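Long-range contact in putative branched-chain amino acid aminotransferase IlvE (PDB 4DQN), which probably transfers the amino group between isoleucine, leucine or valine and 2-oxoglutarate, with pyridoxal 5'-phosphate as cofactor: residues T123-V136 and E147-N159. Residues are numbered along the deposited sequence; the frame is centred on the assembly and turned at random.
Sequences TGATLYLRPLLIGV and EYIFTIFAMPVGN
One water is held by three groups: it accepts from Thr126 OG1 at 2.9 Å and donates to the carbonyl oxygens of Gly124 and Gly158, tying residues 123-136 to 147-159. With chi1 57°, OG1 sits between the backbone N and the carbonyl carbon, and CG2 of Val157 lies against it. From here the strands run antiparallel as the two arms of a β-hairpin. Paired backbone bonds join them from Thr126 with Val157 to Ile134 with Ile149. Arg130 N to Phe153 O, at 2.8 Å, is almost straight (177°). The return bond from Phe153 N is longer, 3.3 Å, and reaches Arg130 O from above the carbonyl plane.

At this pair Arg130 CB lies over one face of the Phe153 ring, 4.2 Å from its centroid, a CH-pi contact. Arg130 NE hydrogen-bonds His55 ND1 of the second subunit, and NH1 makes a weak hydrogen bond to Tyr128 OH. CE of Met155 meets the edge of the Tyr128 ring. The Tyr128 side chain lies about 6 Å from that of Lys188, the lysine predicted to carry the cofactor, which is not attached here. Tyr128, Arg130, Phe153 and Met155 lie on one face of the sheet; Leu129, Pro131, Phe150 and Ile152 lie on the opposite face. Pro131 CB touches Phe150 CE1 at 3.7 Å and also Ile152 CG1. Helix 100-113 packs on Leu129, Pro131 and Ile152, while strands 59-68 and 24-30 flank the hairpin in the antiparallel sheet.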
ATOM      1  N   THR A 123      -6.060 -21.505 -28.184  1.00 44.30           N
ATOM      2  CA  THR A 123      -6.784 -20.251 -28.087  1.00 40.29           C
ATOM      3  C   THR A 123      -5.794 -19.140 -27.805  1.00 40.87           C
ATOM      4  O   THR A 123      -6.091 -17.967 -28.024  1.00 44.67           O
ATOM      5  CB  THR A 123      -7.740 -20.311 -26.890  1.00 42.85           C
ATOM      6  OG1 THR A 123      -7.026 -20.816 -25.751  1.00 41.79           O
ATOM      7  CG2 THR A 123      -8.885 -21.256 -27.171  1.00 43.60           C
ATOM      8  N   GLY A 124      -4.617 -19.518 -27.303  1.00 39.26           N
ATOM      9  CA  GLY A 124      -3.688 -18.564 -26.717  1.00 37.77           C
ATOM     10  C   GLY A 124      -4.146 -18.139 -25.327  1.00 36.92           C
ATOM     11  O   GLY A 124      -3.512 -17.310 -24.663  1.00 36.58           O
ATOM     12  N   ALA A 125      -5.259 -18.714 -24.881  1.00 35.29           N
ATOM     13  CA  ALA A 125      -5.824 -18.392 -23.575  1.00 34.06           C
ATOM     14  C   ALA A 125      -5.298 -19.359 -22.518  1.00 31.95           C
ATOM     15  O   ALA A 125      -4.867 -20.477 -22.832  1.00 31.70           O
ATOM     16  CB  ALA A 125      -7.333 -18.426 -23.627  1.00 34.65           C
ATOM     17  N   THR A 126      -5.334 -18.931 -21.260  1.00 26.56           N
ATOM     18  CA  THR A 126      -4.687 -19.677 -20.190  1.00 25.25           C
ATOM     19  C   THR A 126      -5.512 -19.621 -18.911  1.00 27.71           C
ATOM     20  O   THR A 126      -6.493 -18.886 -18.828  1.00 27.19           O
ATOM     21  CB  THR A 126      -3.302 -19.079 -19.871  1.00 29.75           C
ATOM     22  OG1 THR A 126      -3.455 -17.691 -19.526  1.00 25.68           O
ATOM     23  CG2 THR A 126      -2.359 -19.205 -21.064  1.00 27.49           C
ATOM     24  N   LEU A 127      -5.114 -20.402 -17.911  1.00 25.46           N
ATOM     25  CA  LEU A 127      -5.712 -20.274 -16.592  1.00 26.93           C
ATOM     26  C   LEU A 127      -4.794 -19.394 -15.753  1.00 26.48           C
ATOM     27  O   LEU A 127      -3.671 -19.781 -15.434  1.00 27.82           O
ATOM     28  CB  LEU A 127      -5.886 -21.643 -15.917  1.00 25.53           C
ATOM     29  CG  LEU A 127      -6.657 -21.574 -14.585  1.00 26.32           C
ATOM     30  CD1 LEU A 127      -8.118 -21.271 -14.834  1.00 27.29           C
ATOM     31  CD2 LEU A 127      -6.506 -22.864 -13.762  1.00 28.42           C
ATOM     32  N   TYR A 128      -5.261 -18.204 -15.403  1.00 28.45           N
ATOM     33  CA  TYR A 128      -4.452 -17.291 -14.595  1.00 25.77           C
ATOM     34  C   TYR A 128      -4.632 -17.604 -13.110  1.00 26.28           C
ATOM     35  O   TYR A 128      -5.757 -17.704 -12.627  1.00 24.74           O
ATOM     36  CB  TYR A 128      -4.847 -15.841 -14.885  1.00 24.67           C
ATOM     37  CG  TYR A 128      -4.051 -14.815 -14.096  1.00 26.13           C
ATOM     38  CD1 TYR A 128      -2.715 -14.547 -14.402  1.00 27.45           C
ATOM     39  CD2 TYR A 128      -4.642 -14.113 -13.054  1.00 27.39           C
ATOM     40  CE1 TYR A 128      -1.990 -13.602 -13.678  1.00 27.98           C
ATOM     41  CE2 TYR A 128      -3.932 -13.163 -12.333  1.00 27.13           C
ATOM     42  CZ  TYR A 128      -2.614 -12.918 -12.649  1.00 26.99           C
ATOM     43  OH  TYR A 128      -1.912 -11.985 -11.920  1.00 29.19           O
ATOM     44  N   LEU A 129      -3.517 -17.756 -12.402  1.00 23.90           N
ATOM     45  CA  LEU A 129      -3.529 -18.014 -10.972  1.00 23.03           C
ATOM     46  C   LEU A 129      -3.133 -16.742 -10.247  1.00 23.55           C
ATOM     47  O   LEU A 129      -2.162 -16.093 -10.625  1.00 22.72           O
ATOM     48  CB  LEU A 129      -2.508 -19.104 -10.628  1.00 23.99           C
ATOM     49  CG  LEU A 129      -3.018 -20.548 -10.613  1.00 30.79           C
ATOM     50  CD1 LEU A 129      -3.725 -20.880 -11.890  1.00 29.69           C
ATOM     51  CD2 LEU A 129      -1.886 -21.537 -10.394  1.00 31.70           C
ATOM     52  N   ARG A 130      -3.890 -16.403  -9.209  1.00 22.91           N
ATOM     53  CA  ARG A 130      -3.592 -15.269  -8.346  1.00 24.01           C
ATOM     54  C   ARG A 130      -3.381 -15.723  -6.889  1.00 24.47           C
ATOM     55  O   ARG A 130      -4.350 -15.837  -6.111  1.00 24.96           O
ATOM     56  CB  ARG A 130      -4.735 -14.258  -8.412  1.00 19.14           C
ATOM     57  CG  ARG A 130      -4.559 -13.057  -7.475  1.00 23.78           C
ATOM     58  CD  ARG A 130      -3.379 -12.206  -7.926  1.00 21.40           C
ATOM     59  NE  ARG A 130      -3.804 -10.827  -7.922  1.00 45.46           N
ATOM     60  CZ  ARG A 130      -3.786 -10.016  -8.965  1.00 33.43           C
ATOM     61  NH1 ARG A 130      -3.295 -10.388 -10.148  1.00 31.22           N
ATOM     62  NH2 ARG A 130      -4.222  -8.801  -8.784  1.00 38.16           N
ATOM     63  N   PRO A 131      -2.116 -16.008  -6.517  1.00 21.92           N
ATOM     64  CA  PRO A 131      -1.769 -16.228  -5.113  1.00 20.81           C
ATOM     65  C   PRO A 131      -1.809 -14.898  -4.371  1.00 22.17           C
ATOM     66  O   PRO A 131      -1.429 -13.865  -4.928  1.00 22.59           O
ATOM     67  CB  PRO A 131      -0.328 -16.779  -5.179  1.00 21.18           C
ATOM     68  CG  PRO A 131      -0.161 -17.259  -6.609  1.00 20.85           C
ATOM     69  CD  PRO A 131      -0.989 -16.312  -7.420  1.00 23.44           C
ATOM     70  N   LEU A 132      -2.291 -14.922  -3.133  1.00 21.31           N
ATOM     71  CA  LEU A 132      -2.428 -13.723  -2.328  1.00 20.73           C
ATOM     72  C   LEU A 132      -1.989 -14.076  -0.923  1.00 22.24           C
ATOM     73  O   LEU A 132      -2.359 -15.137  -0.407  1.00 22.70           O
ATOM     74  CB  LEU A 132      -3.893 -13.277  -2.300  1.00 20.62           C
ATOM     75  CG  LEU A 132      -4.304 -12.139  -1.363  1.00 22.07           C
ATOM     76  CD1 LEU A 132      -3.824 -10.803  -1.906  1.00 22.22           C
ATOM     77  CD2 LEU A 132      -5.803 -12.116  -1.189  1.00 20.38           C
ATOM     78  N   LEU A 133      -1.210 -13.182  -0.310  1.00 20.38           N
ATOM     79  CA  LEU A 133      -0.679 -13.395   1.031  1.00 21.02           C
ATOM     80  C   LEU A 133      -0.998 -12.155   1.839  1.00 21.07           C
ATOM     81  O   LEU A 133      -0.505 -11.063   1.522  1.00 22.07           O
ATOM     82  CB  LEU A 133       0.848 -13.597   0.964  1.00 23.62           C
ATOM     83  CG  LEU A 133       1.624 -13.742   2.281  1.00 25.78           C
ATOM     84  CD1 LEU A 133       1.127 -14.968   3.049  1.00 22.92           C
ATOM     85  CD2 LEU A 133       3.144 -13.854   1.987  1.00 24.50           C
ATOM     86  N   ILE A 134      -1.821 -12.305   2.876  1.00 21.53           N
ATOM     87  CA  ILE A 134      -2.314 -11.152   3.621  1.00 22.52           C
ATOM     88  C   ILE A 134      -2.191 -11.299   5.132  1.00 22.25           C
ATOM     89  O   ILE A 134      -2.394 -12.388   5.685  1.00 22.71           O
ATOM     90  CB  ILE A 134      -3.795 -10.854   3.293  1.00 24.20           C
ATOM     91  CG1 ILE A 134      -4.644 -12.129   3.370  1.00 21.21           C
ATOM     92  CG2 ILE A 134      -3.933 -10.215   1.912  1.00 22.71           C
ATOM     93  CD1 ILE A 134      -6.157 -11.838   3.264  1.00 22.63           C
ATOM     94  N   GLY A 135      -1.858 -10.191   5.795  1.00 24.85           N
ATOM     95  CA  GLY A 135      -1.889 -10.128   7.251  1.00 23.45           C
ATOM     96  C   GLY A 135      -3.309  -9.943   7.753  1.00 25.48           C
ATOM     97  O   GLY A 135      -3.991  -8.989   7.364  1.00 24.95           O
ATOM     98  N   VAL A 136      -3.755 -10.850   8.624  1.00 25.55           N
ATOM     99  CA  VAL A 136      -5.109 -10.794   9.181  1.00 22.87           C
ATOM    100  C   VAL A 136      -5.072 -10.803  10.705  1.00 25.32           C
ATOM    101  O   VAL A 136      -4.040 -10.475  11.299  1.00 26.61           O
ATOM    102  CB  VAL A 136      -6.014 -11.913   8.611  1.00 23.78           C
ATOM    103  CG1 VAL A 136      -6.171 -11.710   7.105  1.00 23.18           C
ATOM    104  CG2 VAL A 136      -5.442 -13.325   8.895  1.00 23.79           C
ATOM    105  N   GLU A 147      -1.250 -13.505  12.441  1.00 25.84           N
ATOM    106  CA  GLU A 147      -2.038 -14.461  11.648  1.00 29.10           C
ATOM    107  C   GLU A 147      -2.004 -14.071  10.171  1.00 26.02           C
ATOM    108  O   GLU A 147      -2.086 -12.891   9.840  1.00 25.05           O
ATOM    109  CB  GLU A 147      -3.495 -14.495  12.133  1.00 32.31           C
ATOM    110  CG  GLU A 147      -3.673 -15.022  13.560  1.00 34.59           C
ATOM    111  CD  GLU A 147      -5.113 -14.926  14.038  1.00 44.19           C
ATOM    112  OE1 GLU A 147      -6.030 -15.208  13.236  1.00 42.46           O
ATOM    113  OE2 GLU A 147      -5.330 -14.550  15.211  1.00 50.54           O
ATOM    114  N   TYR A 148      -1.872 -15.049   9.277  1.00 24.71           N
ATOM    115  CA  TYR A 148      -1.838 -14.751   7.846  1.00 23.75           C
ATOM    116  C   TYR A 148      -2.690 -15.719   7.058  1.00 24.04           C
ATOM    117  O   TYR A 148      -2.913 -16.862   7.481  1.00 24.75           O
ATOM    118  CB  TYR A 148      -0.393 -14.790   7.323  1.00 24.98           C
ATOM    119  CG  TYR A 148       0.456 -13.710   7.948  1.00 25.21           C
ATOM    120  CD1 TYR A 148       1.032 -13.893   9.199  1.00 25.76           C
ATOM    121  CD2 TYR A 148       0.651 -12.491   7.297  1.00 25.83           C
ATOM    122  CE1 TYR A 148       1.788 -12.892   9.795  1.00 26.23           C
ATOM    123  CE2 TYR A 148       1.411 -11.475   7.877  1.00 25.43           C
ATOM    124  CZ  TYR A 148       1.982 -11.694   9.123  1.00 28.95           C
ATOM    125  OH  TYR A 148       2.736 -10.712   9.710  1.00 28.52           O
ATOM    126  N   ILE A 149      -3.170 -15.259   5.907  1.00 24.82           N
ATOM    127  CA  ILE A 149      -3.813 -16.153   4.943  1.00 23.17           C
ATOM    128  C   ILE A 149      -2.978 -16.225   3.687  1.00 22.57           C
ATOM    129  O   ILE A 149      -2.527 -15.196   3.198  1.00 23.02           O
ATOM    130  CB  ILE A 149      -5.235 -15.662   4.587  1.00 24.68           C
ATOM    131  CG1 ILE A 149      -6.159 -15.840   5.796  1.00 23.92           C
ATOM    132  CG2 ILE A 149      -5.813 -16.456   3.408  1.00 22.94           C
ATOM    133  CD1 ILE A 149      -7.573 -15.315   5.577  1.00 25.66           C
ATOM    134  N   PHE A 150      -2.760 -17.438   3.171  1.00 22.39           N
ATOM    135  CA  PHE A 150      -2.238 -17.621   1.823  1.00 22.65           C
ATOM    136  C   PHE A 150      -3.307 -18.330   1.006  1.00 22.50           C
ATOM    137  O   PHE A 150      -3.748 -19.431   1.356  1.00 24.87           O
ATOM    138  CB  PHE A 150      -0.927 -18.428   1.828  1.00 21.88           C
ATOM    139  CG  PHE A 150      -0.391 -18.737   0.438  1.00 23.87           C
ATOM    140  CD1 PHE A 150      -0.020 -17.709  -0.433  1.00 22.93           C
ATOM    141  CD2 PHE A 150      -0.250 -20.052   0.010  1.00 23.93           C
ATOM    142  CE1 PHE A 150       0.479 -18.001  -1.727  1.00 23.74           C
ATOM    143  CE2 PHE A 150       0.248 -20.357  -1.273  1.00 25.61           C
ATOM    144  CZ  PHE A 150       0.615 -19.330  -2.140  1.00 24.86           C
ATOM    145  N   THR A 151      -3.751 -17.687  -0.070  1.00 23.23           N
ATOM    146  CA  THR A 151      -4.767 -18.281  -0.923  1.00 24.44           C
ATOM    147  C   THR A 151      -4.373 -18.185  -2.395  1.00 25.60           C
ATOM    148  O   THR A 151      -3.719 -17.228  -2.806  1.00 23.35           O
ATOM    149  CB  THR A 151      -6.162 -17.639  -0.663  1.00 25.60           C
ATOM    150  OG1 THR A 151      -7.151 -18.268  -1.486  1.00 25.83           O
ATOM    151  CG2 THR A 151      -6.153 -16.118  -0.930  1.00 21.78           C
ATOM    152  N   ILE A 152      -4.725 -19.201  -3.179  1.00 25.91           N
ATOM    153  CA  ILE A 152      -4.597 -19.090  -4.631  1.00 24.19           C
ATOM    154  C   ILE A 152      -5.940 -19.362  -5.276  1.00 24.78           C
ATOM    155  O   ILE A 152      -6.494 -20.463  -5.138  1.00 24.18           O
ATOM    156  CB  ILE A 152      -3.580 -20.088  -5.228  1.00 22.97           C
ATOM    157  CG1 ILE A 152      -2.215 -20.002  -4.522  1.00 22.11           C
ATOM    158  CG2 ILE A 152      -3.415 -19.838  -6.730  1.00 23.16           C
ATOM    159  CD1 ILE A 152      -1.135 -20.938  -5.146  1.00 22.54           C
ATOM    160  N   PHE A 153      -6.463 -18.361  -5.983  1.00 22.02           N
ATOM    161  CA  PHE A 153      -7.654 -18.547  -6.799  1.00 23.54           C
ATOM    162  C   PHE A 153      -7.319 -18.361  -8.278  1.00 25.24           C
ATOM    163  O   PHE A 153      -6.236 -17.869  -8.617  1.00 23.17           O
ATOM    164  CB  PHE A 153      -8.825 -17.653  -6.351  1.00 23.36           C
ATOM    165  CG  PHE A 153      -8.542 -16.172  -6.369  1.00 23.92           C
ATOM    166  CD1 PHE A 153      -7.983 -15.547  -5.257  1.00 24.59           C
ATOM    167  CD2 PHE A 153      -8.912 -15.394  -7.460  1.00 23.37           C
ATOM    168  CE1 PHE A 153      -7.749 -14.179  -5.253  1.00 24.00           C
ATOM    169  CE2 PHE A 153      -8.677 -14.020  -7.474  1.00 24.62           C
ATOM    170  CZ  PHE A 153      -8.105 -13.402  -6.362  1.00 23.35           C
ATOM    171  N   ALA A 154      -8.226 -18.796  -9.150  1.00 23.46           N
ATOM    172  CA  ALA A 154      -7.923 -18.884 -10.580  1.00 24.88           C
ATOM    173  C   ALA A 154      -9.052 -18.387 -11.469  1.00 25.80           C
ATOM    174  O   ALA A 154     -10.215 -18.345 -11.064  1.00 26.49           O
ATOM    175  CB  ALA A 154      -7.551 -20.324 -10.955  1.00 27.81           C
ATOM    176  N   MET A 155      -8.704 -18.021 -12.699  1.00 25.50           N
ATOM    177  CA  MET A 155      -9.693 -17.566 -13.664  1.00 28.73           C
ATOM    178  C   MET A 155      -9.110 -17.707 -15.060  1.00 27.34           C
ATOM    179  O   MET A 155      -7.917 -17.473 -15.277  1.00 28.28           O
ATOM    180  CB  MET A 155     -10.092 -16.107 -13.406  1.00 27.40           C
ATOM    181  CG  MET A 155      -8.953 -15.114 -13.591  1.00 25.84           C
ATOM    182  SD  MET A 155      -8.776 -13.989 -12.189  1.00 30.27           S
ATOM    183  CE  MET A 155      -8.152 -15.120 -10.931  1.00 25.64           C
ATOM    184  N   PRO A 156      -9.947 -18.116 -16.018  1.00 26.40           N
ATOM    185  CA  PRO A 156      -9.442 -18.197 -17.389  1.00 27.46           C
ATOM    186  C   PRO A 156      -9.276 -16.789 -17.973  1.00 30.32           C
ATOM    187  O   PRO A 156     -10.143 -15.935 -17.749  1.00 31.23           O
ATOM    188  CB  PRO A 156     -10.546 -18.976 -18.109  1.00 28.45           C
ATOM    189  CG  PRO A 156     -11.803 -18.647 -17.343  1.00 32.81           C
ATOM    190  CD  PRO A 156     -11.351 -18.553 -15.898  1.00 29.01           C
ATOM    191  N   VAL A 157      -8.170 -16.527 -18.671  1.00 30.51           N
ATOM    192  CA  VAL A 157      -7.980 -15.209 -19.285  1.00 30.05           C
ATOM    193  C   VAL A 157      -7.665 -15.368 -20.770  1.00 34.81           C
ATOM    194  O   VAL A 157      -7.145 -16.399 -21.178  1.00 33.97           O
ATOM    195  CB  VAL A 157      -6.873 -14.380 -18.574  1.00 31.28           C
ATOM    196  CG1 VAL A 157      -7.245 -14.140 -17.103  1.00 28.07           C
ATOM    197  CG2 VAL A 157      -5.509 -15.057 -18.674  1.00 30.50           C
ATOM    198  N   GLY A 158      -7.987 -14.359 -21.574  1.00 39.10           N
ATOM    199  CA  GLY A 158      -7.837 -14.480 -23.013  1.00 41.24           C
ATOM    200  C   GLY A 158      -6.431 -14.180 -23.490  1.00 45.41           C
ATOM    201  O   GLY A 158      -5.596 -13.698 -22.711  1.00 41.29           O
ATOM    202  N   ASN A 159      -6.181 -14.468 -24.773  1.00 51.78           N
ATOM    203  CA  ASN A 159      -4.905 -14.186 -25.442  1.00 52.21           C
ATOM    204  C   ASN A 159      -4.510 -12.721 -25.318  1.00 56.36           C
ATOM    205  O   ASN A 159      -3.361 -12.411 -24.986  1.00 64.88           O
ATOM    206  CB  ASN A 159      -4.988 -14.578 -26.933  1.00 55.52           C
ATOM    207  CG  ASN A 159      -3.639 -14.472 -27.671  1.00 56.63           C
ATOM    208  OD1 ASN A 159      -2.823 -13.586 -27.402  1.00 59.77           O
ATOM    209  ND2 ASN A 159      -3.421 -15.374 -28.626  1.00 55.40           N
TER
HETATM  210  O   HOH W   1      -3.603 -15.885 -21.752  1.00 31.18           O
HETATM  211  O   HOH W   2      -2.757 -10.733  13.534  1.00 32.13           O